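Transcriptional regulator, PadR family (Bacillus cereus, PDB 4ESB) probably regulates transcription as a PadR-family protein, binding DNA through a winged helix-turn-helix domain. Local coordinates at residues 19-24 with 29-34; 63-66 with 72-75. All coordinates share one frame; numbering follows the deposited sequence.

Contact 1. Residues 19-24 with 29-34; sequences SQEEVY and STKLNK
Lys31 reaches out from helix 25-34 and brings the end of its chain up to Glu21, just past the C-terminal end of helix 10-20. The two side chains meet at about a right angle, with Lys31 CE 3.3 Å from Glu21 OE1. Lys31 runs nearly straight until its last torsion turns (chi4 -69°), swinging NZ to 3.5 Å from Glu21 OE1 in a rather long salt bridge. Glu21 comes to meet it with its chain extended, CG lying opposite the backbone N (chi1 -177°).

The apolar side lies deeper and is closely packed by its surroundings: buried Val23 offers CG1 to Lys31 CE at 4.1 Å, and the same valine also packs on Ile18 of helix 10-20. Leu32, next to Lys31 on helix 25-34, turns to Leu10, Ile14 and Ile17 and ties the two helices together in the core of the winged helix-turn-helix domain. By contrast, the charged side is loose, with Glu21 and Lys31 both partly exposed and Lys31 NZ also making a weak hydrogen bond to a bound glycerol, probably from the crystallisation liquor. The whole contact buries just 98 Å².

Glu27 OE1 lies close to Glu21 OE2, while Glu27 OE2 accepts a bond from Tyr24 N at the N-cap of helix 25-34. With two carboxylates crowded here, the ammonium of Lys31 probably offsets some of their mutual repulsion.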
ATOM      1  N   SER A  19     -11.987  15.955  -0.838  1.00 39.53           N
ATOM      2  CA  SER A  19     -12.706  16.098  -2.103  1.00 37.03           C
ATOM      3  C   SER A  19     -14.211  16.038  -1.871  1.00 43.48           C
ATOM      4  O   SER A  19     -14.993  16.587  -2.648  1.00 49.01           O
ATOM      5  CB  SER A  19     -12.275  15.024  -3.113  1.00 41.46           C
ATOM      6  OG  SER A  19     -12.959  13.794  -2.932  1.00 42.08           O
ATOM      7  N   GLN A  20     -14.608  15.379  -0.788  1.00 47.27           N
ATOM      8  CA  GLN A  20     -16.019  15.154  -0.503  1.00 35.95           C
ATOM      9  C   GLN A  20     -16.599  16.219   0.418  1.00 35.62           C
ATOM     10  O   GLN A  20     -17.805  16.461   0.407  1.00 37.36           O
ATOM     11  CB  GLN A  20     -16.224  13.763   0.102  1.00 37.75           C
ATOM     12  CG  GLN A  20     -15.963  12.626  -0.874  1.00 46.51           C
ATOM     13  CD  GLN A  20     -16.893  12.664  -2.075  1.00 67.25           C
ATOM     14  OE1 GLN A  20     -18.107  12.804  -1.927  1.00 66.77           O
ATOM     15  NE2 GLN A  20     -16.323  12.546  -3.271  1.00 57.74           N
ATOM     16  N   GLU A  21     -15.744  16.859   1.209  1.00 44.10           N
ATOM     17  CA  GLU A  21     -16.199  17.890   2.133  1.00 45.97           C
ATOM     18  C   GLU A  21     -15.059  18.793   2.596  1.00 44.62           C
ATOM     19  O   GLU A  21     -14.011  18.322   3.033  1.00 46.37           O
ATOM     20  CB  GLU A  21     -16.860  17.253   3.357  1.00 46.68           C
ATOM     21  CG  GLU A  21     -17.421  18.265   4.343  1.00 65.57           C
ATOM     22  CD  GLU A  21     -17.727  17.653   5.696  1.00 80.87           C
ATOM     23  OE1 GLU A  21     -17.539  16.427   5.854  1.00 61.36           O
ATOM     24  OE2 GLU A  21     -18.150  18.397   6.607  1.00 72.37           O
ATOM     25  N   GLU A  22     -15.277  20.099   2.487  1.00 47.21           N
ATOM     26  CA  GLU A  22     -14.372  21.083   3.068  1.00 48.19           C
ATOM     27  C   GLU A  22     -14.251  20.827   4.565  1.00 42.30           C
ATOM     28  O   GLU A  22     -15.252  20.821   5.278  1.00 44.83           O
ATOM     29  CB  GLU A  22     -14.912  22.496   2.844  1.00 38.28           C
ATOM     30  CG  GLU A  22     -14.008  23.400   2.032  1.00 48.21           C
ATOM     31  CD  GLU A  22     -14.515  24.825   1.986  1.00 49.19           C
ATOM     32  OE1 GLU A  22     -15.749  25.025   2.016  1.00 53.65           O
ATOM     33  OE2 GLU A  22     -13.678  25.750   1.928  1.00 60.07           O
ATOM     34  N   VAL A  23     -13.028  20.625   5.042  1.00 40.44           N
ATOM     35  CA  VAL A  23     -12.804  20.343   6.460  1.00 47.09           C
ATOM     36  C   VAL A  23     -11.608  21.107   7.018  1.00 40.47           C
ATOM     37  O   VAL A  23     -10.638  21.359   6.303  1.00 38.55           O
ATOM     38  CB  VAL A  23     -12.560  18.840   6.703  1.00 34.49           C
ATOM     39  CG1 VAL A  23     -13.817  18.033   6.391  1.00 42.25           C
ATOM     40  CG2 VAL A  23     -11.371  18.353   5.882  1.00 33.46           C
ATOM     41  N   TYR A  24     -11.679  21.472   8.296  1.00 40.98           N
ATOM     42  CA  TYR A  24     -10.521  22.053   8.971  1.00 36.38           C
ATOM     43  C   TYR A  24      -9.699  20.956   9.638  1.00 36.40           C
ATOM     44  O   TYR A  24     -10.140  19.809   9.729  1.00 39.11           O
ATOM     45  CB  TYR A  24     -10.910  23.172   9.959  1.00 40.37           C
ATOM     46  CG  TYR A  24     -11.890  22.815  11.064  1.00 41.29           C
ATOM     47  CD1 TYR A  24     -13.248  22.688  10.807  1.00 47.33           C
ATOM     48  CD2 TYR A  24     -11.459  22.661  12.376  1.00 46.91           C
ATOM     49  CE1 TYR A  24     -14.144  22.384  11.818  1.00 47.97           C
ATOM     50  CE2 TYR A  24     -12.348  22.361  13.394  1.00 39.67           C
ATOM     51  CZ  TYR A  24     -13.686  22.224  13.110  1.00 54.21           C
ATOM     52  OH  TYR A  24     -14.571  21.925  14.124  1.00 44.89           O
ATOM     53  N   SER A  29      -8.641  15.066  11.018  1.00 40.81           N
ATOM     54  CA  SER A  29      -8.002  13.995  11.776  1.00 45.07           C
ATOM     55  C   SER A  29      -9.017  13.186  12.580  1.00 40.68           C
ATOM     56  O   SER A  29      -8.822  11.992  12.813  1.00 40.66           O
ATOM     57  CB  SER A  29      -6.941  14.564  12.712  1.00 41.14           C
ATOM     58  OG  SER A  29      -7.537  15.127  13.859  1.00 65.43           O
ATOM     59  N   THR A  30     -10.093  13.836  13.011  1.00 31.95           N
ATOM     60  CA  THR A  30     -11.163  13.126  13.703  1.00 43.68           C
ATOM     61  C   THR A  30     -11.784  12.103  12.760  1.00 46.02           C
ATOM     62  O   THR A  30     -11.964  10.941  13.126  1.00 45.91           O
ATOM     63  CB  THR A  30     -12.267  14.075  14.215  1.00 43.20           C
ATOM     64  OG1 THR A  30     -11.748  14.905  15.260  1.00 49.56           O
ATOM     65  CG2 THR A  30     -13.448  13.275  14.757  1.00 43.18           C
ATOM     66  N   LYS A  31     -12.104  12.536  11.543  1.00 43.77           N
ATOM     67  CA  LYS A  31     -12.666  11.632  10.544  1.00 45.81           C
ATOM     68  C   LYS A  31     -11.693  10.497  10.238  1.00 42.87           C
ATOM     69  O   LYS A  31     -12.097   9.342  10.120  1.00 46.43           O
ATOM     70  CB  LYS A  31     -13.019  12.382   9.257  1.00 40.61           C
ATOM     71  CG  LYS A  31     -14.235  13.293   9.370  1.00 39.94           C
ATOM     72  CD  LYS A  31     -14.767  13.656   7.992  1.00 55.61           C
ATOM     73  CE  LYS A  31     -15.728  14.835   8.035  1.00 49.14           C
ATOM     74  NZ  LYS A  31     -17.016  14.514   8.712  1.00 58.04           N
ATOM     75  N   LEU A  32     -10.409  10.825  10.117  1.00 41.31           N
ATOM     76  CA  LEU A  32      -9.392   9.812   9.853  1.00 39.19           C
ATOM     77  C   LEU A  32      -9.373   8.786  10.977  1.00 44.85           C
ATOM     78  O   LEU A  32      -9.336   7.584  10.716  1.00 45.24           O
ATOM     79  CB  LEU A  32      -8.006  10.449   9.689  1.00 41.76           C
ATOM     80  CG  LEU A  32      -7.732  11.210   8.385  1.00 41.85           C
ATOM     81  CD1 LEU A  32      -6.362  11.868   8.431  1.00 44.73           C
ATOM     82  CD2 LEU A  32      -7.828  10.290   7.178  1.00 32.08           C
ATOM     83  N   ASN A  33      -9.402   9.258  12.223  1.00 46.55           N
ATOM     84  CA  ASN A  33      -9.449   8.365  13.379  1.00 50.31           C
ATOM     85  C   ASN A  33     -10.644   7.422  13.325  1.00 44.79           C
ATOM     86  O   ASN A  33     -10.503   6.216  13.525  1.00 52.66           O
ATOM     87  CB  ASN A  33      -9.515   9.163  14.683  1.00 49.28           C
ATOM     88  CG  ASN A  33      -8.212   9.859  15.009  1.00 46.96           C
ATOM     89  OD1 ASN A  33      -7.143   9.459  14.548  1.00 51.09           O
ATOM     90  ND2 ASN A  33      -8.293  10.906  15.819  1.00 47.71           N
ATOM     91  N   LYS A  34     -11.821   7.977  13.053  1.00 40.72           N
ATOM     92  CA  LYS A  34     -13.060   7.212  13.142  1.00 62.02           C
ATOM     93  C   LYS A  34     -13.286   6.320  11.920  1.00 68.67           C
ATOM     94  O   LYS A  34     -14.211   5.509  11.903  1.00 72.86           O
ATOM     95  CB  LYS A  34     -14.256   8.149  13.352  1.00 63.45           C
ATOM     96  CG  LYS A  34     -15.567   7.417  13.582  1.00 99.55           C
ATOM     97  CD  LYS A  34     -16.669   8.354  14.025  1.00113.57           C
ATOM     98  CE  LYS A  34     -17.961   7.591  14.237  1.00127.75           C
ATOM     99  NZ  LYS A  34     -19.078   8.472  14.661  1.00113.64           N
TER

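Contact 2. Residues 63-66 with 72-75; sequences KASS and KYYH. With GOL (glycerol), chain F; SO4 (sulfate ion), chain B.
The wing of the winged helix is a beta hairpin of strands 58-64 and 70-76, and this contact lies toward its turn, where Tyr73 reaches across to strand 58-64 and the residues that follow it. The nearest CA atoms across the two segments, those of Lys63 and Lys72, are 6.5 Å apart. Tyr73 CD2 lies 3.8 Å from Lys63 CB, an approach oblique to the ring. The peptide carbonyl of Lys63 comes in at the edge instead, in the ring plane, with its O 3.9 Å from Tyr73 CE2. Having CG opposite the carbonyl carbon (chi1 -72°) sends the phenol along the hairpin toward Ser65.

The strands are antiparallel, with backbone hydrogen bonds joining Lys63 to Arg71 and Tyr73 to Thr61, and strand 70-76 takes the middle place in the three-stranded sheet of the domain. At the far end of the ring, Tyr73 OH and glycerol O3 share a hydrogen bond of 3.1 Å, either being able to donate. A hydrogen bond from Ser65 OG to Tyr73 OH is possible but doubtful, because OG is set too close to the glycerol.

On the strand itself, Lys72 N gives a hydrogen bond of 2.7 Å to sulfate O4, with an N-H...O angle of 160°. Arg71 NH1 holds the same sulfate, an anion probably from the crystallisation liquor.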
ATOM      1  N   LYS A  63     -12.605  30.546   6.067  1.00 65.75           N
ATOM      2  CA  LYS A  63     -14.050  30.720   5.963  1.00 67.09           C
ATOM      3  C   LYS A  63     -14.679  30.800   7.344  1.00 71.04           C
ATOM      4  O   LYS A  63     -14.105  30.338   8.327  1.00 65.09           O
ATOM      5  CB  LYS A  63     -14.685  29.568   5.179  1.00 59.37           C
ATOM      6  CG  LYS A  63     -14.280  29.530   3.723  1.00 64.39           C
ATOM      7  CD  LYS A  63     -15.005  28.442   2.953  1.00 72.12           C
ATOM      8  CE  LYS A  63     -16.502  28.687   2.897  1.00 79.88           C
ATOM      9  NZ  LYS A  63     -17.141  27.919   1.792  1.00 77.70           N
ATOM     10  N   ALA A  64     -15.866  31.392   7.410  1.00 88.08           N
ATOM     11  CA  ALA A  64     -16.624  31.428   8.649  1.00 91.38           C
ATOM     12  C   ALA A  64     -17.343  30.102   8.821  1.00 92.19           C
ATOM     13  O   ALA A  64     -17.849  29.524   7.858  1.00 89.03           O
ATOM     14  CB  ALA A  64     -17.617  32.573   8.640  1.00103.06           C
ATOM     15  N   SER A  65     -17.382  29.626  10.057  1.00105.36           N
ATOM     16  CA  SER A  65     -17.989  28.345  10.366  1.00101.90           C
ATOM     17  C   SER A  65     -19.495  28.513  10.491  1.00108.19           C
ATOM     18  O   SER A  65     -19.989  29.627  10.670  1.00110.25           O
ATOM     19  CB  SER A  65     -17.405  27.825  11.676  1.00 97.57           C
ATOM     20  OG  SER A  65     -17.751  26.479  11.917  1.00105.15           O
ATOM     21  N   SER A  66     -20.231  27.412  10.392  1.00115.55           N
ATOM     22  CA  SER A  66     -21.674  27.456  10.595  1.00130.04           C
ATOM     23  C   SER A  66     -21.998  28.118  11.932  1.00123.79           C
ATOM     24  O   SER A  66     -23.101  28.626  12.132  1.00111.48           O
ATOM     25  CB  SER A  66     -22.274  26.049  10.550  1.00123.28           C
ATOM     26  OG  SER A  66     -21.637  25.186  11.474  1.00121.20           O
ATOM     27  N   LYS A  72      -9.603  27.591   9.205  1.00 46.69           N
ATOM     28  CA  LYS A  72      -8.893  27.350   7.957  1.00 47.91           C
ATOM     29  C   LYS A  72      -9.356  26.033   7.336  1.00 48.96           C
ATOM     30  O   LYS A  72      -8.838  24.964   7.664  1.00 39.57           O
ATOM     31  CB  LYS A  72      -7.382  27.335   8.202  1.00 39.62           C
ATOM     32  CG  LYS A  72      -6.541  27.088   6.959  1.00 42.22           C
ATOM     33  CD  LYS A  72      -5.092  27.515   7.176  1.00 43.73           C
ATOM     34  CE  LYS A  72      -4.210  27.101   6.008  1.00 65.37           C
ATOM     35  NZ  LYS A  72      -2.759  27.088   6.358  1.00 67.27           N
ATOM     36  N   TYR A  73     -10.340  26.122   6.444  1.00 45.63           N
ATOM     37  CA  TYR A  73     -10.894  24.948   5.779  1.00 45.61           C
ATOM     38  C   TYR A  73     -10.071  24.604   4.543  1.00 37.24           C
ATOM     39  O   TYR A  73      -9.653  25.491   3.803  1.00 45.66           O
ATOM     40  CB  TYR A  73     -12.343  25.202   5.360  1.00 46.07           C
ATOM     41  CG  TYR A  73     -13.335  25.235   6.503  1.00 37.88           C
ATOM     42  CD1 TYR A  73     -13.951  24.074   6.948  1.00 41.87           C
ATOM     43  CD2 TYR A  73     -13.663  26.431   7.129  1.00 38.80           C
ATOM     44  CE1 TYR A  73     -14.864  24.100   7.988  1.00 46.60           C
ATOM     45  CE2 TYR A  73     -14.575  26.468   8.167  1.00 46.76           C
ATOM     46  CZ  TYR A  73     -15.171  25.300   8.594  1.00 47.01           C
ATOM     47  OH  TYR A  73     -16.078  25.331   9.628  1.00 65.24           O
ATOM     48  N   TYR A  74      -9.853  23.312   4.318  1.00 41.87           N
ATOM     49  CA  TYR A  74      -9.094  22.856   3.159  1.00 38.90           C
ATOM     50  C   TYR A  74     -10.022  22.345   2.063  1.00 45.11           C
ATOM     51  O   TYR A  74     -10.989  21.633   2.338  1.00 40.30           O
ATOM     52  CB  TYR A  74      -8.127  21.736   3.548  1.00 44.60           C
ATOM     53  CG  TYR A  74      -7.047  22.143   4.523  1.00 48.62           C
ATOM     54  CD1 TYR A  74      -5.898  22.790   4.087  1.00 37.85           C
ATOM     55  CD2 TYR A  74      -7.167  21.863   5.878  1.00 40.81           C
ATOM     56  CE1 TYR A  74      -4.907  23.158   4.973  1.00 45.94           C
ATOM     57  CE2 TYR A  74      -6.179  22.226   6.773  1.00 45.84           C
ATOM     58  CZ  TYR A  74      -5.052  22.872   6.315  1.00 47.89           C
ATOM     59  OH  TYR A  74      -4.065  23.237   7.202  1.00 43.47           O
ATOM     60  N   HIS A  75      -9.728  22.718   0.822  1.00 51.69           N
ATOM     61  CA  HIS A  75     -10.413  22.140  -0.328  1.00 40.05           C
ATOM     62  C   HIS A  75      -9.395  21.631  -1.340  1.00 32.85           C
ATOM     63  O   HIS A  75      -8.232  22.029  -1.321  1.00 37.25           O
ATOM     64  CB  HIS A  75     -11.359  23.153  -0.980  1.00 36.46           C
ATOM     65  CG  HIS A  75     -10.663  24.328  -1.595  1.00 34.91           C
ATOM     66  ND1 HIS A  75      -9.898  24.227  -2.735  1.00 44.72           N
ATOM     67  CD2 HIS A  75     -10.627  25.632  -1.230  1.00 38.65           C
ATOM     68  CE1 HIS A  75      -9.416  25.420  -3.044  1.00 41.64           C
ATOM     69  NE2 HIS A  75      -9.844  26.287  -2.147  1.00 39.39           N
TER
HETATM   70  C1  GOL F 205     -18.456  24.694  13.973  1.00105.28           C
HETATM   71  O1  GOL F 205     -17.463  25.524  14.536  1.00 89.34           O
HETATM   72  C2  GOL F 205     -17.815  23.753  12.957  1.00100.22           C
HETATM   73  O2  GOL F 205     -17.452  22.542  13.580  1.00 80.63           O
HETATM   74  C3  GOL F 205     -18.785  23.475  11.813  1.00 92.18           C
HETATM   75  O3  GOL F 205     -18.064  23.120  10.653  1.00 71.28           O
HETATM   76  S   SO4 B 201      -8.667  25.978  12.809  1.00 42.31           S
HETATM   77  O1  SO4 B 201      -9.822  25.827  13.687  1.00 48.71           O
HETATM   78  O2  SO4 B 201      -7.883  27.140  13.225  1.00 53.72           O
HETATM   79  O3  SO4 B 201      -7.838  24.778  12.874  1.00 43.30           O
HETATM   80  O4  SO4 B 201      -9.116  26.168  11.440  1.00 52.87           O

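How the contacts relate
Contacts 1 and 2 follow one another along the chain, their centres about 12 Å apart, and they meet where strand 23-24 pairs with strand 70-76. Val23 O lies 2.9 Å from Tyr74 N, a probable hydrogen bond that adds the short strand of contact 1 to the edge of the wing's hairpin. Next to it, Glu22 OE1 and Lys63 NZ form a salt bridge of 3.2 Å that reaches beyond the middle strand to 58-64. The rings of Tyr24 and Tyr73 also meet, nearly perpendicular at about 85°, with Tyr24 CD1 3.5 Å from Tyr73 CE1. Tyr24 OH binds the same glycerol as Tyr73, so both contacts border that site.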